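Local coordinates for protein RNA-dependent RNA Polymerase (Bombyx mori cytoplasmic polyhedrosis virus, PDB 6TZ0) that catalyses RNA-directed RNA synthesis, transcribing the double-stranded viral genome into plus strands and probably also making the complementary minus strands during replication, at residues E945-A953 with I967-E975; L1074-Y1083 with Y1130-Y1141. All coordinates share one frame; numbering follows the deposited sequence.

Both contacts belong to the C-terminal region of the polymerase and follow one another along the chain: contact 1 (945-953 with 967-975) closes before contact 2 (1074-1083 with 1130-1141) opens. Their centres lie about 29 Å apart, and their nearest atoms stay about 14 Å from each other, so the two do not touch. Helices 1091-1101 and 1107-1114, which lie in sequence between the segments of contact 2, both pack on the segments of contact 1, and helix 1091-1101 also meets S1132 of contact 2. In each contact a helix packs against a turn or loop, and an arginine lies over a tyrosine ring. Both are away from the metal- and nucleotide-binding residues.

Contact 1 (E945-A953 with I967-E975); sequences EREKSRRAA and IVYGYGLQE
A helix-against-turn contact in the C-terminal region sets helix 945-958 on the bend that leads into helix 973-979. The R946 guanidinium stacks on the Y969 ring, planes 16° apart, and its CZ lies 4.2 Å from the centroid of the Y969 ring, an off-centre cation-pi contact. The arginine chain runs extended from CG to NE, which carries the group along the ring. Over its opposite face sits L973 CD2, 4.0 Å from R946 CZ, and the flat cation is thus sandwiched between tyrosine and leucine. G970 fits closely against the helix, its CA 3.3 Å from R946 O. Its N-H gives a weak bond of 3.2 Å to S949 OG, a hydroxyl also bonded to A1113 O of helix 1107-1114. R950, bent at chi3 (-65°), turns back so that NH1 donates to G970 O at 3.1 Å, the acceptor lying in the guanidinium plane; the same NH1 forms a salt bridge with E938. R950 CD meanwhile rests 3.5 Å from Y971 CE1. A953 CB and V968 CG1 add an apolar touch. G972 is the N-cap of helix 973-979, and two arginines of helix 945-958 grip the turn leading into it.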
loop_
_atom_site.group_PDB
_atom_site.type_symbol
_atom_site.label_atom_id
_atom_site.label_comp_id
_atom_site.label_asym_id
_atom_site.label_seq_id
_atom_site.Cartn_x
_atom_site.Cartn_y
_atom_site.Cartn_z
ATOM N N GLU A 945 -1.095 20.015 -23.358
ATOM C CA GLU A 945 -0.400 20.806 -22.349
ATOM C C GLU A 945 1.116 20.717 -22.498
ATOM O O GLU A 945 1.828 21.682 -22.202
ATOM C CB GLU A 945 -0.817 20.363 -20.948
ATOM C CG GLU A 945 -2.258 20.671 -20.599
ATOM C CD GLU A 945 -2.615 20.235 -19.192
ATOM O OE1 GLU A 945 -1.771 19.590 -18.535
ATOM O OE2 GLU A 945 -3.738 20.539 -18.742
ATOM N N ARG A 946 1.626 19.580 -22.958
ATOM C CA ARG A 946 3.064 19.348 -22.957
ATOM C C ARG A 946 3.733 19.742 -24.266
ATOM O O ARG A 946 4.897 20.160 -24.256
ATOM C CB ARG A 946 3.344 17.880 -22.639
ATOM C CG ARG A 946 2.932 17.482 -21.226
ATOM C CD ARG A 946 3.192 16.016 -20.961
ATOM N NE ARG A 946 2.674 15.575 -19.671
ATOM C CZ ARG A 946 3.386 15.538 -18.551
ATOM N NH1 ARG A 946 4.659 15.905 -18.558
ATOM N NH2 ARG A 946 2.828 15.120 -17.425
ATOM N N GLU A 947 3.029 19.637 -25.397
ATOM C CA GLU A 947 3.630 20.060 -26.656
ATOM C C GLU A 947 3.732 21.579 -26.743
ATOM O O GLU A 947 4.659 22.097 -27.375
ATOM C CB GLU A 947 2.852 19.492 -27.848
ATOM C CG GLU A 947 1.428 19.992 -28.003
ATOM C CD GLU A 947 0.741 19.420 -29.228
ATOM O OE1 GLU A 947 1.369 18.600 -29.930
ATOM O OE2 GLU A 947 -0.422 19.795 -29.494
ATOM N N LYS A 948 2.828 22.304 -26.075
ATOM C CA LYS A 948 2.971 23.753 -25.976
ATOM C C LYS A 948 4.164 24.128 -25.110
ATOM O O LYS A 948 4.861 25.108 -25.397
ATOM C CB LYS A 948 1.699 24.375 -25.406
ATOM C CG LYS A 948 0.507 24.346 -26.331
ATOM C CD LYS A 948 -0.676 25.027 -25.673
ATOM C CE LYS A 948 -1.909 25.003 -26.559
ATOM N NZ LYS A 948 -3.060 25.660 -25.884
ATOM N N SER A 949 4.413 23.353 -24.051
ATOM C CA SER A 949 5.577 23.597 -23.206
ATOM C C SER A 949 6.871 23.318 -23.958
ATOM O O SER A 949 7.843 24.067 -23.825
ATOM C CB SER A 949 5.488 22.744 -21.942
ATOM O OG SER A 949 6.613 22.945 -21.109
ATOM N N ARG A 950 6.885 22.262 -24.780
ATOM C CA ARG A 950 8.054 21.978 -25.610
ATOM C C ARG A 950 8.260 23.051 -26.675
ATOM O O ARG A 950 9.402 23.429 -26.969
ATOM C CB ARG A 950 7.919 20.604 -26.262
ATOM C CG ARG A 950 8.032 19.434 -25.308
ATOM C CD ARG A 950 8.159 18.124 -26.065
ATOM N NE ARG A 950 6.966 17.798 -26.827
ATOM C CZ ARG A 950 5.960 17.084 -26.343
ATOM N NH1 ARG A 950 6.024 16.626 -25.103
ATOM N NH2 ARG A 950 4.900 16.825 -27.095
ATOM N N ARG A 951 7.165 23.564 -27.249
ATOM C CA ARG A 951 7.256 24.644 -28.226
ATOM C C ARG A 951 7.793 25.925 -27.601
ATOM O O ARG A 951 8.652 26.593 -28.189
ATOM C CB ARG A 951 5.885 24.889 -28.858
ATOM C CG ARG A 951 5.792 26.099 -29.794
ATOM C CD ARG A 951 6.498 25.884 -31.130
ATOM N NE ARG A 951 7.909 26.264 -31.095
ATOM C CZ ARG A 951 8.765 26.040 -32.084
ATOM N NH1 ARG A 951 8.356 25.445 -33.197
ATOM N NH2 ARG A 951 10.032 26.416 -31.965
ATOM N N ALA A 952 7.322 26.272 -26.402
ATOM C CA ALA A 952 7.821 27.469 -25.735
ATOM C C ALA A 952 9.255 27.295 -25.254
ATOM O O ALA A 952 10.017 28.269 -25.222
ATOM C CB ALA A 952 6.914 27.836 -24.567
ATOM N N ALA A 953 9.648 26.068 -24.901
ATOM C CA ALA A 953 11.037 25.815 -24.535
ATOM C C ALA A 953 11.957 25.952 -25.739
ATOM O O ALA A 953 13.057 26.501 -25.625
ATOM C CB ALA A 953 11.170 24.429 -23.912
ATOM N N ILE A 967 13.190 20.860 -15.946
ATOM C CA ILE A 967 12.404 21.998 -15.496
ATOM C C ILE A 967 11.292 22.222 -16.516
ATOM O O ILE A 967 10.200 22.693 -16.178
ATOM C CB ILE A 967 13.319 23.228 -15.321
ATOM C CG1 ILE A 967 14.424 22.912 -14.317
ATOM C CG2 ILE A 967 12.588 24.412 -14.799
ATOM C CD1 ILE A 967 13.912 22.493 -12.953
ATOM N N VAL A 968 11.556 21.842 -17.767
ATOM C CA VAL A 968 10.555 21.931 -18.823
ATOM C C VAL A 968 9.517 20.836 -18.626
ATOM O O VAL A 968 9.860 19.667 -18.404
ATOM C CB VAL A 968 11.227 21.832 -20.201
ATOM C CG1 VAL A 968 10.202 21.870 -21.323
ATOM C CG2 VAL A 968 12.235 22.947 -20.369
ATOM N N TYR A 969 8.236 21.212 -18.706
ATOM C CA TYR A 969 7.146 20.302 -18.373
ATOM C C TYR A 969 6.808 19.346 -19.507
ATOM O O TYR A 969 6.328 18.238 -19.246
ATOM C CB TYR A 969 5.903 21.099 -17.981
ATOM C CG TYR A 969 4.714 20.253 -17.581
ATOM C CD1 TYR A 969 4.674 19.612 -16.348
ATOM C CD2 TYR A 969 3.631 20.095 -18.439
ATOM C CE1 TYR A 969 3.589 18.843 -15.981
ATOM C CE2 TYR A 969 2.544 19.328 -18.080
ATOM C CZ TYR A 969 2.527 18.706 -16.851
ATOM O OH TYR A 969 1.440 17.941 -16.497
ATOM N N GLY A 970 7.023 19.754 -20.761
ATOM C CA GLY A 970 6.838 18.833 -21.871
ATOM C C GLY A 970 7.833 17.692 -21.856
ATOM O O GLY A 970 7.542 16.600 -22.351
ATOM N N TYR A 971 9.004 17.928 -21.286
ATOM C CA TYR A 971 9.992 16.901 -21.000
ATOM C C TYR A 971 9.706 16.340 -19.607
ATOM O O TYR A 971 8.625 16.550 -19.051
ATOM C CB TYR A 971 11.389 17.505 -21.139
ATOM C CG TYR A 971 11.732 17.901 -22.552
ATOM C CD1 TYR A 971 11.160 17.254 -23.638
ATOM C CD2 TYR A 971 12.573 18.972 -22.799
ATOM C CE1 TYR A 971 11.467 17.626 -24.927
ATOM C CE2 TYR A 971 12.881 19.355 -24.088
ATOM C CZ TYR A 971 12.320 18.681 -25.147
ATOM O OH TYR A 971 12.617 19.058 -26.436
ATOM N N GLY A 972 10.642 15.607 -19.028
ATOM C CA GLY A 972 10.482 15.107 -17.672
ATOM C C GLY A 972 9.759 13.788 -17.589
ATOM O O GLY A 972 10.217 12.863 -16.914
ATOM N N LEU A 973 8.610 13.688 -18.256
ATOM C CA LEU A 973 7.998 12.386 -18.471
ATOM C C LEU A 973 8.887 11.530 -19.369
ATOM O O LEU A 973 9.029 10.318 -19.144
ATOM C CB LEU A 973 6.603 12.580 -19.063
ATOM C CG LEU A 973 5.640 11.401 -19.150
ATOM C CD1 LEU A 973 5.334 10.883 -17.765
ATOM C CD2 LEU A 973 4.363 11.836 -19.836
ATOM N N GLN A 974 9.519 12.167 -20.367
ATOM C CA GLN A 974 10.643 11.563 -21.080
ATOM C C GLN A 974 11.756 11.174 -20.123
ATOM O O GLN A 974 12.333 10.088 -20.244
ATOM C CB GLN A 974 11.209 12.525 -22.125
ATOM C CG GLN A 974 10.290 12.876 -23.261
ATOM C CD GLN A 974 10.956 13.752 -24.298
ATOM O OE1 GLN A 974 12.127 14.108 -24.171
ATOM N NE2 GLN A 974 10.203 14.118 -25.328
ATOM N N GLU A 975 12.069 12.048 -19.159
ATOM C CA GLU A 975 13.134 11.752 -18.208
ATOM C C GLU A 975 12.752 10.616 -17.275
ATOM O O GLU A 975 13.597 9.785 -16.937
ATOM C CB GLU A 975 13.497 12.990 -17.394
ATOM C CG GLU A 975 14.249 14.064 -18.147
ATOM C CD GLU A 975 14.654 15.207 -17.239
ATOM O OE1 GLU A 975 14.190 15.229 -16.080
ATOM O OE2 GLU A 975 15.454 16.065 -17.666
#

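Contact 2 (L1074-Y1083 with Y1130-Y1141); sequences LDVASIRGNY and YYSLYGNVEYHY
R1080, the last residue of helix 1074-1080, reaches across the ring of Y1141. Its CB starts 4.0 Å from Y1141 CE1, and CG settles over the ring face in a CH-pi contact, 3.8 Å from the Y1141 centroid. A bend at chi2 (-104°) then carries the chain on across the tyrosine. NE comes to 3.4 Å from Y1141 O, while CZ makes an off-centre cation-pi contact with the ring, the two planes tilted 40° apart. At the tip, NH1 lies close to Y1141 CE2 and NH2 nearer the carbonyl side of the tyrosine. One residue earlier, I1079 O accepts the N-H of Y1139 at 2.7 Å in a nearly straight bond (160°), and R1080 O lies over one face of the H1140 ring; the C-terminal turn of the helix is thereby tied to the loop. I1079 CG2 packs beside V1137 CG2. At the start of the helix, L1074 CD2 sits 3.6 Å from the centroid of the Y1130 ring, squarely over its face. S1078 CB, from the last turn, meets Y1130 CE2 at 3.5 Å, and Y1083 CE1, beyond the helix, approaches Y1130 CB. The short helix meets both the end of helix 1118-1132, which supplies Y1130, and the loop running to strand 1141-1142, while helix 1174-1188 packs on D1075, V1076, I1079 and Y1141 through A1176 and I1180.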
loop_
_atom_site.group_PDB
_atom_site.type_symbol
_atom_site.label_atom_id
_atom_site.label_comp_id
_atom_site.label_asym_id
_atom_site.label_seq_id
_atom_site.Cartn_x
_atom_site.Cartn_y
_atom_site.Cartn_z
ATOM N N LEU A 1074 6.563 36.247 5.487
ATOM C CA LEU A 1074 7.233 36.420 4.206
ATOM C C LEU A 1074 8.709 36.748 4.409
ATOM O O LEU A 1074 9.583 36.177 3.744
ATOM C CB LEU A 1074 6.516 37.511 3.408
ATOM C CG LEU A 1074 6.717 37.680 1.903
ATOM C CD1 LEU A 1074 5.428 38.202 1.302
ATOM C CD2 LEU A 1074 7.844 38.633 1.587
ATOM N N ASP A 1075 9.007 37.633 5.361
ATOM C CA ASP A 1075 10.367 38.139 5.515
ATOM C C ASP A 1075 11.254 37.138 6.251
ATOM O O ASP A 1075 12.478 37.130 6.072
ATOM C CB ASP A 1075 10.331 39.486 6.240
ATOM C CG ASP A 1075 11.652 40.219 6.182
ATOM O OD1 ASP A 1075 12.007 40.723 5.097
ATOM O OD2 ASP A 1075 12.330 40.309 7.221
ATOM N N VAL A 1076 10.657 36.286 7.089
ATOM C CA VAL A 1076 11.425 35.224 7.738
ATOM C C VAL A 1076 11.748 34.125 6.742
ATOM O O VAL A 1076 12.916 33.787 6.510
ATOM C CB VAL A 1076 10.659 34.650 8.943
ATOM C CG1 VAL A 1076 11.404 33.457 9.510
ATOM C CG2 VAL A 1076 10.471 35.687 10.003
ATOM N N ALA A 1077 10.706 33.569 6.118
ATOM C CA ALA A 1077 10.867 32.405 5.258
ATOM C C ALA A 1077 11.549 32.766 3.950
ATOM O O ALA A 1077 12.023 31.879 3.237
ATOM C CB ALA A 1077 9.511 31.757 4.992
ATOM N N SER A 1078 11.609 34.056 3.618
ATOM C CA SER A 1078 12.369 34.486 2.452
ATOM C C SER A 1078 13.858 34.267 2.660
ATOM O O SER A 1078 14.503 33.534 1.906
ATOM C CB SER A 1078 12.091 35.954 2.170
ATOM O OG SER A 1078 12.633 36.768 3.194
ATOM N N ILE A 1079 14.423 34.890 3.695
ATOM C CA ILE A 1079 15.853 34.757 3.913
ATOM C C ILE A 1079 16.191 33.392 4.493
ATOM O O ILE A 1079 17.350 32.970 4.437
ATOM C CB ILE A 1079 16.371 35.927 4.777
ATOM C CG1 ILE A 1079 15.767 35.943 6.180
ATOM C CG2 ILE A 1079 16.086 37.255 4.099
ATOM C CD1 ILE A 1079 16.690 35.409 7.246
ATOM N N ARG A 1080 15.209 32.672 5.036
ATOM C CA ARG A 1080 15.461 31.282 5.406
ATOM C C ARG A 1080 15.350 30.369 4.188
ATOM O O ARG A 1080 16.337 29.774 3.748
ATOM C CB ARG A 1080 14.489 30.858 6.513
ATOM C CG ARG A 1080 14.636 29.424 7.004
ATOM C CD ARG A 1080 13.555 28.492 6.495
ATOM N NE ARG A 1080 13.667 27.167 7.097
ATOM C CZ ARG A 1080 13.113 26.831 8.255
ATOM N NH1 ARG A 1080 12.407 27.723 8.934
ATOM N NH2 ARG A 1080 13.262 25.603 8.735
ATOM N N GLY A 1081 14.152 30.257 3.627
ATOM C CA GLY A 1081 13.913 29.315 2.552
ATOM C C GLY A 1081 13.383 29.905 1.263
ATOM O O GLY A 1081 14.101 30.557 0.498
ATOM N N ASN A 1082 12.095 29.670 1.038
ATOM C CA ASN A 1082 11.403 29.897 -0.217
ATOM C C ASN A 1082 10.634 31.219 -0.204
ATOM O O ASN A 1082 10.683 31.990 0.752
ATOM C CB ASN A 1082 10.481 28.704 -0.486
ATOM C CG ASN A 1082 9.611 28.354 0.708
ATOM O OD1 ASN A 1082 9.594 29.064 1.714
ATOM N ND2 ASN A 1082 8.906 27.236 0.611
ATOM N N TYR A 1083 9.920 31.493 -1.295
ATOM C CA TYR A 1083 8.963 32.592 -1.267
ATOM C C TYR A 1083 7.641 32.120 -0.675
ATOM O O TYR A 1083 7.224 32.586 0.390
ATOM C CB TYR A 1083 8.775 33.170 -2.671
ATOM C CG TYR A 1083 7.965 34.447 -2.692
ATOM C CD1 TYR A 1083 8.505 35.637 -2.218
ATOM C CD2 TYR A 1083 6.669 34.470 -3.196
ATOM C CE1 TYR A 1083 7.776 36.807 -2.230
ATOM C CE2 TYR A 1083 5.933 35.639 -3.212
ATOM C CZ TYR A 1083 6.495 36.801 -2.728
ATOM O OH TYR A 1083 5.771 37.967 -2.741
ATOM N N TYR A 1130 10.580 40.220 -5.101
ATOM C CA TYR A 1130 11.111 40.243 -3.748
ATOM C C TYR A 1130 12.558 39.771 -3.699
ATOM O O TYR A 1130 13.265 40.051 -2.731
ATOM C CB TYR A 1130 10.249 39.392 -2.821
ATOM C CG TYR A 1130 10.518 39.673 -1.365
ATOM C CD1 TYR A 1130 10.016 40.820 -0.766
ATOM C CD2 TYR A 1130 11.283 38.816 -0.597
ATOM C CE1 TYR A 1130 10.263 41.097 0.563
ATOM C CE2 TYR A 1130 11.537 39.089 0.724
ATOM C CZ TYR A 1130 11.023 40.221 1.302
ATOM O OH TYR A 1130 11.279 40.474 2.628
ATOM N N TYR A 1131 13.022 39.046 -4.712
ATOM C CA TYR A 1131 14.443 38.727 -4.719
ATOM C C TYR A 1131 15.278 39.884 -5.251
ATOM O O TYR A 1131 16.427 40.055 -4.829
ATOM C CB TYR A 1131 14.703 37.466 -5.536
ATOM C CG TYR A 1131 16.124 36.955 -5.442
ATOM C CD1 TYR A 1131 16.563 36.283 -4.307
ATOM C CD2 TYR A 1131 17.021 37.138 -6.485
ATOM C CE1 TYR A 1131 17.851 35.806 -4.213
ATOM C CE2 TYR A 1131 18.316 36.666 -6.398
ATOM C CZ TYR A 1131 18.723 36.002 -5.257
ATOM O OH TYR A 1131 20.009 35.530 -5.163
ATOM N N SER A 1132 14.725 40.685 -6.169
ATOM C CA SER A 1132 15.488 41.795 -6.736
ATOM C C SER A 1132 15.671 42.925 -5.729
ATOM O O SER A 1132 16.666 43.657 -5.787
ATOM C CB SER A 1132 14.810 42.309 -8.002
ATOM O OG SER A 1132 13.548 42.876 -7.708
ATOM N N LEU A 1133 14.727 43.091 -4.805
ATOM C CA LEU A 1133 14.824 44.083 -3.738
ATOM C C LEU A 1133 14.894 43.353 -2.407
ATOM O O LEU A 1133 13.939 42.667 -2.031
ATOM C CB LEU A 1133 13.633 45.039 -3.752
ATOM C CG LEU A 1133 13.503 46.009 -4.918
ATOM C CD1 LEU A 1133 12.213 46.789 -4.785
ATOM C CD2 LEU A 1133 14.704 46.936 -4.970
ATOM N N TYR A 1134 16.011 43.533 -1.692
ATOM C CA TYR A 1134 16.264 42.941 -0.370
ATOM C C TYR A 1134 16.224 41.413 -0.412
ATOM O O TYR A 1134 15.508 40.775 0.358
ATOM C CB TYR A 1134 15.303 43.474 0.700
ATOM C CG TYR A 1134 15.418 44.959 0.937
ATOM C CD1 TYR A 1134 16.479 45.486 1.667
ATOM C CD2 TYR A 1134 14.455 45.835 0.448
ATOM C CE1 TYR A 1134 16.588 46.846 1.890
ATOM C CE2 TYR A 1134 14.555 47.199 0.667
ATOM C CZ TYR A 1134 15.623 47.697 1.389
ATOM O OH TYR A 1134 15.723 49.051 1.608
ATOM N N GLY A 1135 16.989 40.828 -1.326
ATOM C CA GLY A 1135 17.223 39.406 -1.376
ATOM C C GLY A 1135 18.667 39.021 -1.184
ATOM O O GLY A 1135 19.024 37.863 -1.416
ATOM N N ASN A 1136 19.514 39.962 -0.763
ATOM C CA ASN A 1136 20.945 39.693 -0.696
ATOM C C ASN A 1136 21.321 38.914 0.561
ATOM O O ASN A 1136 22.201 38.050 0.516
ATOM C CB ASN A 1136 21.731 41.001 -0.812
ATOM C CG ASN A 1136 21.284 42.061 0.182
ATOM O OD1 ASN A 1136 20.433 41.822 1.035
ATOM N ND2 ASN A 1136 21.862 43.248 0.069
ATOM N N VAL A 1137 20.676 39.195 1.689
ATOM C CA VAL A 1137 20.954 38.411 2.887
ATOM C C VAL A 1137 20.063 37.176 2.893
ATOM O O VAL A 1137 18.930 37.197 2.397
ATOM C CB VAL A 1137 20.787 39.255 4.167
ATOM C CG1 VAL A 1137 21.739 40.439 4.154
ATOM C CG2 VAL A 1137 19.373 39.725 4.349
ATOM N N GLU A 1138 20.600 36.079 3.420
ATOM C CA GLU A 1138 19.921 34.791 3.459
ATOM C C GLU A 1138 20.645 33.923 4.475
ATOM O O GLU A 1138 21.849 34.087 4.689
ATOM C CB GLU A 1138 19.888 34.127 2.075
ATOM C CG GLU A 1138 21.255 33.814 1.492
ATOM C CD GLU A 1138 21.179 33.286 0.075
ATOM O OE1 GLU A 1138 20.057 33.204 -0.472
ATOM O OE2 GLU A 1138 22.242 32.950 -0.488
ATOM N N TYR A 1139 19.910 33.021 5.123
ATOM C CA TYR A 1139 20.618 32.404 6.240
ATOM C C TYR A 1139 20.576 30.878 6.251
ATOM O O TYR A 1139 21.570 30.263 6.648
ATOM C CB TYR A 1139 20.079 32.973 7.546
ATOM C CG TYR A 1139 21.045 32.768 8.668
ATOM C CD1 TYR A 1139 22.247 33.451 8.675
ATOM C CD2 TYR A 1139 20.765 31.910 9.721
ATOM C CE1 TYR A 1139 23.151 33.276 9.676
ATOM C CE2 TYR A 1139 21.666 31.738 10.739
ATOM C CZ TYR A 1139 22.859 32.423 10.709
ATOM O OH TYR A 1139 23.765 32.261 11.715
ATOM N N HIS A 1140 19.460 30.264 5.838
ATOM C CA HIS A 1140 19.357 28.837 5.496
ATOM C C HIS A 1140 19.670 27.910 6.678
ATOM O O HIS A 1140 20.707 27.250 6.732
ATOM C CB HIS A 1140 20.253 28.483 4.302
ATOM C CG HIS A 1140 19.809 29.082 3.007
ATOM N ND1 HIS A 1140 20.214 30.329 2.587
ATOM C CD2 HIS A 1140 19.008 28.599 2.029
ATOM C CE1 HIS A 1140 19.677 30.592 1.410
ATOM N NE2 HIS A 1140 18.939 29.559 1.049
ATOM N N TYR A 1141 18.760 27.892 7.642
ATOM C CA TYR A 1141 18.781 26.861 8.670
ATOM C C TYR A 1141 17.722 25.799 8.388
ATOM O O TYR A 1141 16.795 26.009 7.604
ATOM C CB TYR A 1141 18.575 27.465 10.062
ATOM C CG TYR A 1141 17.247 28.157 10.290
ATOM C CD1 TYR A 1141 17.078 29.498 9.983
ATOM C CD2 TYR A 1141 16.177 27.480 10.854
ATOM C CE1 TYR A 1141 15.877 30.128 10.208
ATOM C CE2 TYR A 1141 14.978 28.104 11.081
ATOM C CZ TYR A 1141 14.833 29.428 10.753
ATOM O OH TYR A 1141 13.640 30.063 10.974
#